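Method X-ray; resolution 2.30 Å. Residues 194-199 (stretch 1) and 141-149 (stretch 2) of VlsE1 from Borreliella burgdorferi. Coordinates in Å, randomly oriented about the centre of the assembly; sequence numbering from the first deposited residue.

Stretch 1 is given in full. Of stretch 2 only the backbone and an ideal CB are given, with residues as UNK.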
# COMPACT_ATOMS: atom_id res chain seq x y z
N PHE A 194 -6.51 -6.16 -13.41
CA PHE A 194 -7.33 -5.03 -13.01
C PHE A 194 -8.59 -4.86 -13.85
O PHE A 194 -9.34 -3.90 -13.66
CB PHE A 194 -6.48 -3.75 -13.05
CG PHE A 194 -5.37 -3.73 -12.02
CD1 PHE A 194 -4.26 -4.54 -12.16
CD2 PHE A 194 -5.49 -2.96 -10.87
CE1 PHE A 194 -3.28 -4.59 -11.18
CE2 PHE A 194 -4.52 -3.00 -9.87
CZ PHE A 194 -3.41 -3.82 -10.02
N GLY A 195 -8.84 -5.80 -14.75
CA GLY A 195 -10.01 -5.70 -15.60
C GLY A 195 -11.14 -6.61 -15.16
O GLY A 195 -11.20 -7.03 -14.01
N LYS A 196 -12.04 -6.92 -16.09
CA LYS A 196 -13.17 -7.79 -15.78
C LYS A 196 -12.72 -9.24 -15.72
O LYS A 196 -11.58 -9.57 -16.06
CB LYS A 196 -14.27 -7.62 -16.83
CG LYS A 196 -13.83 -7.88 -18.24
CD LYS A 196 -14.86 -7.39 -19.25
CE LYS A 196 -15.03 -5.88 -19.17
NZ LYS A 196 -15.97 -5.37 -20.21
N ALA A 197 -13.62 -10.11 -15.27
CA ALA A 197 -13.32 -11.53 -15.15
C ALA A 197 -14.23 -12.34 -16.06
O ALA A 197 -15.10 -11.79 -16.73
CB ALA A 197 -13.51 -11.97 -13.70
N GLY A 198 -14.01 -13.65 -16.07
CA GLY A 198 -14.82 -14.53 -16.88
C GLY A 198 -14.53 -14.48 -18.37
O GLY A 198 -13.38 -14.49 -18.80
N ALA A 199 -15.61 -14.42 -19.15
CA ALA A 199 -15.56 -14.39 -20.60
C ALA A 199 -14.48 -13.52 -21.24
O ALA A 199 -13.36 -13.98 -21.47
CB ALA A 199 -16.93 -13.99 -21.15
N UNK A 141 -9.10 -13.22 -5.39
CA UNK A 141 -9.06 -13.52 -6.82
C UNK A 141 -10.42 -13.99 -7.32
O UNK A 141 -10.97 -14.95 -6.79
CB UNK A 141 -8.00 -14.58 -7.11
N UNK A 142 -10.96 -13.32 -8.34
CA UNK A 142 -12.26 -13.69 -8.90
C UNK A 142 -12.17 -14.11 -10.37
O UNK A 142 -11.45 -13.50 -11.16
CB UNK A 142 -13.24 -12.52 -8.76
N UNK A 143 -12.91 -15.16 -10.72
CA UNK A 143 -12.94 -15.68 -12.08
C UNK A 143 -14.33 -15.50 -12.70
O UNK A 143 -14.48 -15.53 -13.92
CB UNK A 143 -12.54 -17.16 -12.09
N UNK A 144 -15.34 -15.33 -11.84
CA UNK A 144 -16.71 -15.13 -12.28
C UNK A 144 -16.92 -13.67 -12.69
O UNK A 144 -16.68 -12.75 -11.91
CB UNK A 144 -17.69 -15.53 -11.18
N UNK A 145 -17.39 -13.48 -13.92
CA UNK A 145 -17.62 -12.14 -14.46
C UNK A 145 -18.42 -11.23 -13.53
O UNK A 145 -18.29 -10.00 -13.60
CB UNK A 145 -18.35 -12.25 -15.80
N UNK A 146 -19.25 -11.81 -12.68
CA UNK A 146 -20.06 -11.01 -11.76
C UNK A 146 -19.31 -10.61 -10.49
O UNK A 146 -19.58 -9.56 -9.91
CB UNK A 146 -21.32 -11.79 -11.38
N UNK A 147 -18.37 -11.45 -10.06
CA UNK A 147 -17.60 -11.18 -8.85
C UNK A 147 -16.65 -9.99 -8.97
O UNK A 147 -16.30 -9.37 -7.97
CB UNK A 147 -16.80 -12.43 -8.47
N UNK A 148 -16.24 -9.68 -10.20
CA UNK A 148 -15.33 -8.56 -10.43
C UNK A 148 -16.01 -7.25 -10.05
O UNK A 148 -17.23 -7.13 -10.16
CB UNK A 148 -14.87 -8.52 -11.89
N UNK A 149 -15.21 -6.27 -9.63
CA UNK A 149 -15.75 -4.97 -9.24
C UNK A 149 -14.70 -3.87 -9.28
O UNK A 149 -13.50 -4.12 -9.38
CB UNK A 149 -16.35 -5.05 -7.84

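Position 141 has extended backbone angles (-122/124), and its ideal CB lies more than 5.5 Å from every atom of stretch 1. Nothing in the contact restricts the choice, although a β-branched residue would suit the extended backbone. The residue is Val-141, with chi1 at t, and it makes no contact with stretch 1.

At position 142 the backbone is again extended (-118/139) and CA-to-CB points sideways, leaving the ideal CB 5.0 Å from the CB of Ala-197. That methyl offers an apolar surface but neither charge nor polar group, so a short or branched aliphatic side chain would be suitable. The deposited residue is Val-142. In its m rotamer, CG2 comes to 4.3 Å from Ala-197 CB, a modest apolar contact, while the backbone lies closer still, with Val-142 O 3.6 Å from Ala-197 CB.

At position 143 CA-to-CB points away and the ideal CB meets nothing of stretch 1; the carbonyl is what approaches it. Many side chains could be accommodated as far as stretch 1 is concerned; the residue is Ala-143. Its O atom lies 3.7 Å from Ala-197 CB and 2.9 Å from Gly-198 N, but the angle at the latter pair is too poor for a hydrogen bond.

Position 144 also directs CA-to-CB away, and stretch 1 leaves the side chain unconstrained; a polar residue is as acceptable as any other. It is Asp-144, whose carboxylate finds no partner in stretch 1. Its backbone O accepts a hydrogen bond from the N of residue 147 (2.8 Å), helping to shape the turn, and lies 3.7 Å from Ala-197 CB.

At position 145 CA-to-CB points sideways, yet the ideal CB is only 3.4 Å from Ala-197 O and 4.3 Å from Gly-198 CA; no other ideal CB of stretch 2 comes as near to stretch 1. A small side chain is the simplest solution, although a longer one turned away from these atoms is not excluded. Ala-145 occupies the site, and its CA also makes a CA-H...O contact with Ala-197 O at 3.4 Å. The closeness is matched across the contact: a CB on Gly-198 would fall 2.9 Å from Ala-145 CB, a clash, and the positive phi of Gly-198 independently favours glycine.

Positions 146 and 147 have helical backbone angles but no contact with stretch 1, so a wide range of residues would serve. They are Asp-146, pointing away, and Ala-147, pointing sideways.

At position 148 CA-to-CB points toward stretch 1, placing the ideal CB 3.9 Å from Ala-197 N and 4.3 Å from Lys-196 CA. The nearby backbone and the Ala-197 methyl favour a small apolar group, although serine is also conceivable. Ala-148 provides it, its CB lying 4.1 Å from Ala-197 CB.

Position 149 points away into space free of stretch 1, where a long polar chain is readily accepted. Lys-149 is extended beyond its m chi1, while one water donates hydrogen bonds from its O to Lys-149 O (3.0 Å) and Phe-194 O (3.1 Å).

Stretch 2 (141-149) VVADADAAK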
# COMPACT_ATOMS: atom_id res chain seq x y z
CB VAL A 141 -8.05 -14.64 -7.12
CG1 VAL A 141 -8.08 -15.00 -8.61
CG2 VAL A 141 -6.65 -14.21 -6.68
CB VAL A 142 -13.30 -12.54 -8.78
CG1 VAL A 142 -13.52 -12.21 -7.31
CG2 VAL A 142 -12.82 -11.32 -9.52
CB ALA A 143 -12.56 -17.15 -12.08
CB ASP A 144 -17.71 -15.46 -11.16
CG ASP A 144 -17.81 -16.95 -10.90
OD1 ASP A 144 -17.94 -17.72 -11.88
OD2 ASP A 144 -17.79 -17.35 -9.71
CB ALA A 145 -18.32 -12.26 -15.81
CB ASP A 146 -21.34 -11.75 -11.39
CG ASP A 146 -22.26 -11.95 -12.59
OD1 ASP A 146 -22.46 -10.98 -13.36
OD2 ASP A 146 -22.79 -13.08 -12.75
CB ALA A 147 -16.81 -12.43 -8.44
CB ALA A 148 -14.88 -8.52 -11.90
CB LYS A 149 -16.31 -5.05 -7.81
CG LYS A 149 -17.52 -5.96 -7.62
CD LYS A 149 -17.92 -6.01 -6.15
CE LYS A 149 -19.17 -6.86 -5.94
NZ LYS A 149 -19.54 -6.93 -4.50
O HOH W 1 -11.63 -3.31 -11.60
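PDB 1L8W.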